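Local coordinates for protein lytic polysaccharide monooxygenase (Neurospora crassa, PDB 4QI8) that probably cleaves beta-1,4-glucosidic bonds of cellulose by copper-dependent oxidation, drawing on a reducing partner and oxygen, at residues 1-6 with 65-70; 54-59 with 161-166. All blocks are in the same frame, centred on the assembly; numbering follows the deposited sequence. Where two conformers were deposited one is given.

Interaction 1: 1-6 with 65-70. With CU (copper (II) ion), chain C; NO3 (nitrate ion), chain D.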
# COMPACT_ATOMS: atom_id res chain seq x y z
N HIS A 1 0.28 -15.48 -2.61
CA HIS A 1 1.29 -15.15 -3.60
C HIS A 1 0.71 -14.38 -4.78
O HIS A 1 0.03 -14.93 -5.63
CB HIS A 1 1.98 -16.41 -4.08
CG HIS A 1 2.95 -16.93 -3.09
ND1 HIS A 1 2.64 -17.04 -1.75
CD2 HIS A 1 4.24 -17.31 -3.22
CE1 HIS A 1 3.69 -17.50 -1.11
NE2 HIS A 1 4.67 -17.68 -1.97
N TYR A 2 1.00 -13.09 -4.82
CA TYR A 2 0.55 -12.19 -5.88
C TYR A 2 1.44 -10.95 -5.85
O TYR A 2 2.01 -10.58 -4.81
CB TYR A 2 -0.94 -11.79 -5.75
CG TYR A 2 -1.46 -11.84 -4.34
CD1 TYR A 2 -2.00 -13.01 -3.82
CD2 TYR A 2 -1.35 -10.74 -3.50
CE1 TYR A 2 -2.42 -13.09 -2.51
CE2 TYR A 2 -1.79 -10.80 -2.18
CZ TYR A 2 -2.32 -11.98 -1.69
OH TYR A 2 -2.74 -12.06 -0.38
N THR A 3 1.58 -10.35 -7.02
CA THR A 3 2.20 -9.05 -7.16
C THR A 3 1.12 -7.98 -7.31
O THR A 3 -0.05 -8.28 -7.51
CB THR A 3 3.09 -9.02 -8.41
OG1 THR A 3 2.25 -9.21 -9.54
CG2 THR A 3 4.19 -10.09 -8.37
N PHE A 4 1.56 -6.73 -7.23
CA PHE A 4 0.73 -5.57 -7.55
C PHE A 4 1.44 -4.78 -8.66
O PHE A 4 2.14 -3.80 -8.40
CB PHE A 4 0.47 -4.72 -6.30
CG PHE A 4 -0.46 -5.39 -5.34
CD1 PHE A 4 -1.82 -5.33 -5.53
CD2 PHE A 4 0.02 -6.08 -4.24
CE1 PHE A 4 -2.69 -5.96 -4.67
CE2 PHE A 4 -0.86 -6.72 -3.37
CZ PHE A 4 -2.21 -6.65 -3.59
N PRO A 5 1.31 -5.25 -9.91
CA PRO A 5 2.22 -4.77 -10.96
C PRO A 5 1.74 -3.58 -11.80
O PRO A 5 2.50 -3.08 -12.61
CB PRO A 5 2.37 -6.00 -11.84
CG PRO A 5 0.99 -6.62 -11.78
CD PRO A 5 0.53 -6.42 -10.36
N LYS A 6 0.49 -3.15 -11.61
CA LYS A 6 -0.14 -2.18 -12.49
C LYS A 6 -0.96 -1.18 -11.73
O LYS A 6 -1.59 -1.52 -10.74
CB LYS A 6 -1.15 -2.87 -13.42
CG LYS A 6 -0.59 -3.79 -14.45
CD LYS A 6 -1.72 -4.17 -15.40
CE LYS A 6 -1.42 -5.35 -16.32
NZ LYS A 6 -0.53 -5.07 -17.48
N GLY A 65 -3.87 -2.82 -9.72
CA GLY A 65 -4.07 -4.20 -10.09
C GLY A 65 -3.19 -5.17 -9.33
O GLY A 65 -2.05 -4.84 -8.97
N ALA A 66 -3.72 -6.37 -9.11
CA ALA A 66 -3.00 -7.52 -8.55
C ALA A 66 -2.81 -8.58 -9.62
O ALA A 66 -3.56 -8.62 -10.60
CB ALA A 66 -3.79 -8.12 -7.40
N ALA A 67 -1.82 -9.44 -9.44
CA ALA A 67 -1.69 -10.60 -10.31
C ALA A 67 -1.13 -11.79 -9.53
O ALA A 67 -0.01 -11.67 -9.00
CB ALA A 67 -0.80 -10.27 -11.49
N PRO A 68 -1.83 -12.92 -9.41
CA PRO A 68 -3.22 -13.15 -9.81
C PRO A 68 -4.09 -12.50 -8.73
O PRO A 68 -3.63 -11.58 -8.05
CB PRO A 68 -3.31 -14.69 -9.80
CG PRO A 68 -2.43 -15.05 -8.63
CD PRO A 68 -1.24 -14.10 -8.75
N SER A 69 -5.36 -12.86 -8.63
CA SER A 69 -6.25 -12.23 -7.66
C SER A 69 -5.78 -12.49 -6.23
O SER A 69 -5.22 -13.53 -5.96
CB SER A 69 -7.66 -12.78 -7.83
OG SER A 69 -8.12 -12.53 -9.17
N VAL A 70 -6.02 -11.53 -5.37
CA VAL A 70 -5.73 -11.67 -3.94
C VAL A 70 -6.54 -12.83 -3.37
O VAL A 70 -7.75 -12.91 -3.58
CB VAL A 70 -6.07 -10.37 -3.20
CG1 VAL A 70 -5.97 -10.56 -1.69
CG2 VAL A 70 -5.18 -9.24 -3.67
CU CU C . 0.87 -16.60 -0.94
N NO3 D . 8.11 -16.34 -0.31
O1 NO3 D . 9.22 -17.10 -0.21
O2 NO3 D . 7.98 -15.11 0.23
O3 NO3 D . 7.09 -16.84 -1.02
O HOH W 1 1.57 -17.46 0.79
O HOH W 2 0.17 -18.91 -1.64
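Tyr2 and Val70 meet with the CA of Val70 over one face of the phenol ring, 4.0 Å from the Tyr2 ring centroid and 14° off its normal, a CH-pi contact. CG1 of Val70 is anti to the backbone N (chi1 172°) and lies against the hydroxyl end of Tyr2, 3.8 Å from its OH, while Val70 CG2 sits between the two rings, 3.9 Å from Phe4 CZ and 4.0 Å from Tyr2 CE2. The Phe4 and Val70 side chains cross at about a right angle, and the CE1 corner of the Phe4 ring also rests on the CB of Ala66. At the near end of Tyr2, its CB packs 3.8 Å from CD of Pro68, a ring placed there after a cis peptide bond.

The backbone fixes this register. Thr3 N donates to Ala67 O over 2.9 Å, and Ala67 N returns a bond to Thr3 O, an antiparallel hydrogen-bonded pair. Beyond it, Tyr2 OH is hydrogen-bonded to His142 ND1, and the Tyr2 ring also meets those of Tyr71 and Tyr157. An alanine in place of Tyr2 would probably leave His142 without its phenol partner and open a gap over Val70.

One residue earlier, His1 grips copper twice, through its terminal N at 2.1 Å and its ring ND1 at 2.0 Å. His72 supplies the third nitrogen, two waters also coordinate the metal, one of them at a longer distance, and Tyr157 also belongs to the site. This T-shaped set of nitrogens is the histidine brace, the copper site of lytic polysaccharide monooxygenases.

Interaction 2: 54-59 with 161-166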
# COMPACT_ATOMS: atom_id res chain seq x y z
N LEU A 54 2.40 8.25 -13.75
CA LEU A 54 1.02 8.38 -14.21
C LEU A 54 0.36 9.65 -13.69
O LEU A 54 0.31 9.87 -12.49
CB LEU A 54 0.23 7.16 -13.73
CG LEU A 54 -1.23 7.13 -14.18
CD1 LEU A 54 -1.34 6.98 -15.70
CD2 LEU A 54 -1.99 6.02 -13.47
N SER A 55 -0.15 10.47 -14.60
CA SER A 55 -0.85 11.69 -14.22
C SER A 55 -2.29 11.37 -13.81
O SER A 55 -3.02 10.69 -14.53
CB SER A 55 -0.84 12.69 -15.38
OG SER A 55 -1.42 13.92 -14.99
N VAL A 56 -2.69 11.87 -12.64
CA VAL A 56 -4.03 11.64 -12.11
C VAL A 56 -4.51 12.88 -11.37
O VAL A 56 -3.73 13.52 -10.69
CB VAL A 56 -4.06 10.44 -11.13
CG1 VAL A 56 -3.07 10.64 -10.02
CG2 VAL A 56 -5.46 10.25 -10.55
N ALA A 57 -5.78 13.22 -11.52
CA ALA A 57 -6.34 14.35 -10.79
C ALA A 57 -6.68 13.98 -9.35
O ALA A 57 -7.28 12.93 -9.09
CB ALA A 57 -7.57 14.87 -11.50
N ALA A 58 -6.30 14.84 -8.42
CA ALA A 58 -6.73 14.70 -7.04
C ALA A 58 -8.25 14.63 -7.01
O ALA A 58 -8.93 15.31 -7.78
CB ALA A 58 -6.24 15.87 -6.21
N GLY A 59 -8.78 13.78 -6.13
CA GLY A 59 -10.22 13.65 -5.97
C GLY A 59 -10.84 12.58 -6.84
O GLY A 59 -12.04 12.33 -6.74
N ALA A 161 3.69 2.75 -6.85
CA ALA A 161 3.47 3.43 -8.12
C ALA A 161 3.95 4.87 -8.09
O ALA A 161 3.91 5.53 -7.06
CB ALA A 161 2.00 3.39 -8.49
N GLN A 162 4.41 5.35 -9.25
CA GLN A 162 4.79 6.74 -9.43
C GLN A 162 3.64 7.50 -10.07
O GLN A 162 3.19 7.15 -11.16
CB GLN A 162 6.06 6.86 -10.29
CG GLN A 162 7.26 6.21 -9.62
CD GLN A 162 8.59 6.37 -10.34
OE1 GLN A 162 9.59 5.77 -9.92
NE2 GLN A 162 8.63 7.18 -11.40
N LEU A 163 3.18 8.54 -9.37
CA LEU A 163 2.07 9.39 -9.81
C LEU A 163 2.49 10.85 -9.91
O LEU A 163 3.36 11.32 -9.17
CB LEU A 163 0.90 9.34 -8.83
CG LEU A 163 0.34 7.97 -8.45
CD1 LEU A 163 -0.84 8.16 -7.51
CD2 LEU A 163 -0.06 7.17 -9.68
N SER A 164 1.83 11.56 -10.81
CA SER A 164 1.82 13.02 -10.82
C SER A 164 0.39 13.45 -10.53
O SER A 164 -0.49 13.28 -11.38
CB SER A 164 2.29 13.55 -12.17
OG SER A 164 2.18 14.95 -12.21
N ILE A 165 0.15 13.96 -9.33
CA ILE A 165 -1.20 14.31 -8.89
C ILE A 165 -1.43 15.78 -9.20
O ILE A 165 -0.65 16.64 -8.79
CB ILE A 165 -1.42 13.99 -7.40
CG1 ILE A 165 -1.31 12.48 -7.18
CG2 ILE A 165 -2.78 14.51 -6.95
CD1 ILE A 165 -1.54 12.00 -5.74
N THR A 166 -2.49 16.06 -9.95
CA THR A 166 -2.80 17.41 -10.40
C THR A 166 -4.07 17.93 -9.76
O THR A 166 -4.86 17.18 -9.20
CB THR A 166 -3.00 17.42 -11.92
OG1 THR A 166 -4.13 16.61 -12.25
CG2 THR A 166 -1.77 16.90 -12.64
O HOH W 3 0.72 15.51 -14.54
O HOH W 4 -3.84 14.79 -14.33
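Leu54 is bonded through its backbone to Gln162 and Ser164 in a regular parallel pairing of the two strands, whose short segments run at 41° to each other. Leu54 N donates to Gln162 O at 2.9 Å and Leu54 O accepts from Ser164 N; Val56 N and O do the same with Ser164 O and Thr166 N. Ala58 N extends the series to Thr166 O at 2.9 Å.

On the face that carries Leu54, Val56, Leu163 and Ile165, the contacts are apolar. Val56 and Ile165 lie side by side and point the same way. CG1 of Val56 sits between the backbone N and the carbonyl carbon (chi1 55°), and this turn sets it 3.8 Å from Ile165 CG1 and 4.2 Å from Leu163 CD1. The other branch of Ile165, CG2, touches CB of Ala58 at 3.8 Å.

On the face that carries Ser55, Ala57, Ser164 and Thr166, three hydroxyls are linked through water. In one of two modelled conformers, Ser55 OG shares one water with Ser164 OG and another with Thr166 OG1; with a second conformer present, these bridges are doubtful as permanent links.

In the next shell, strand 134-144 flanks 161-166, bonding by its backbone to Leu163 and Ile165 and packing Leu138 and Tyr136 on them. The side chain of Gln162 is held by Arg21, Ala50, Thr53 and Asn90. Val56 touches Ile62 and Leu54 touches Val7, both on strands of the second sheet. Strand 54-57 is an outermost strand of the mixed sheet, paired in parallel with 155-166, and its apolar face helps fill the core of the AA9 beta-sandwich.

Overall arrangement
From the N terminus, residues 1-6 open the three-stranded antiparallel sheet, and interaction 1 closes a loop of 58 intervening residues when 65-70 returns to them. Within that loop lies 54-59, whose partner 161-166 follows after 101 intervening residues, so the two closures cross: the segments follow in the order 1-6, 54-59, 65-70, 161-166. Strand 54-57, on the edge of the mixed sheet, is succeeded almost directly by strand 61-67 of the other sheet, linking the two contacts through a short connection. Their centres are 21 Å apart and their nearest atoms about 6 Å, without touching. Interaction 1 joins strands at the copper end; interaction 2 joins strands of the mixed sheet, away from the metal.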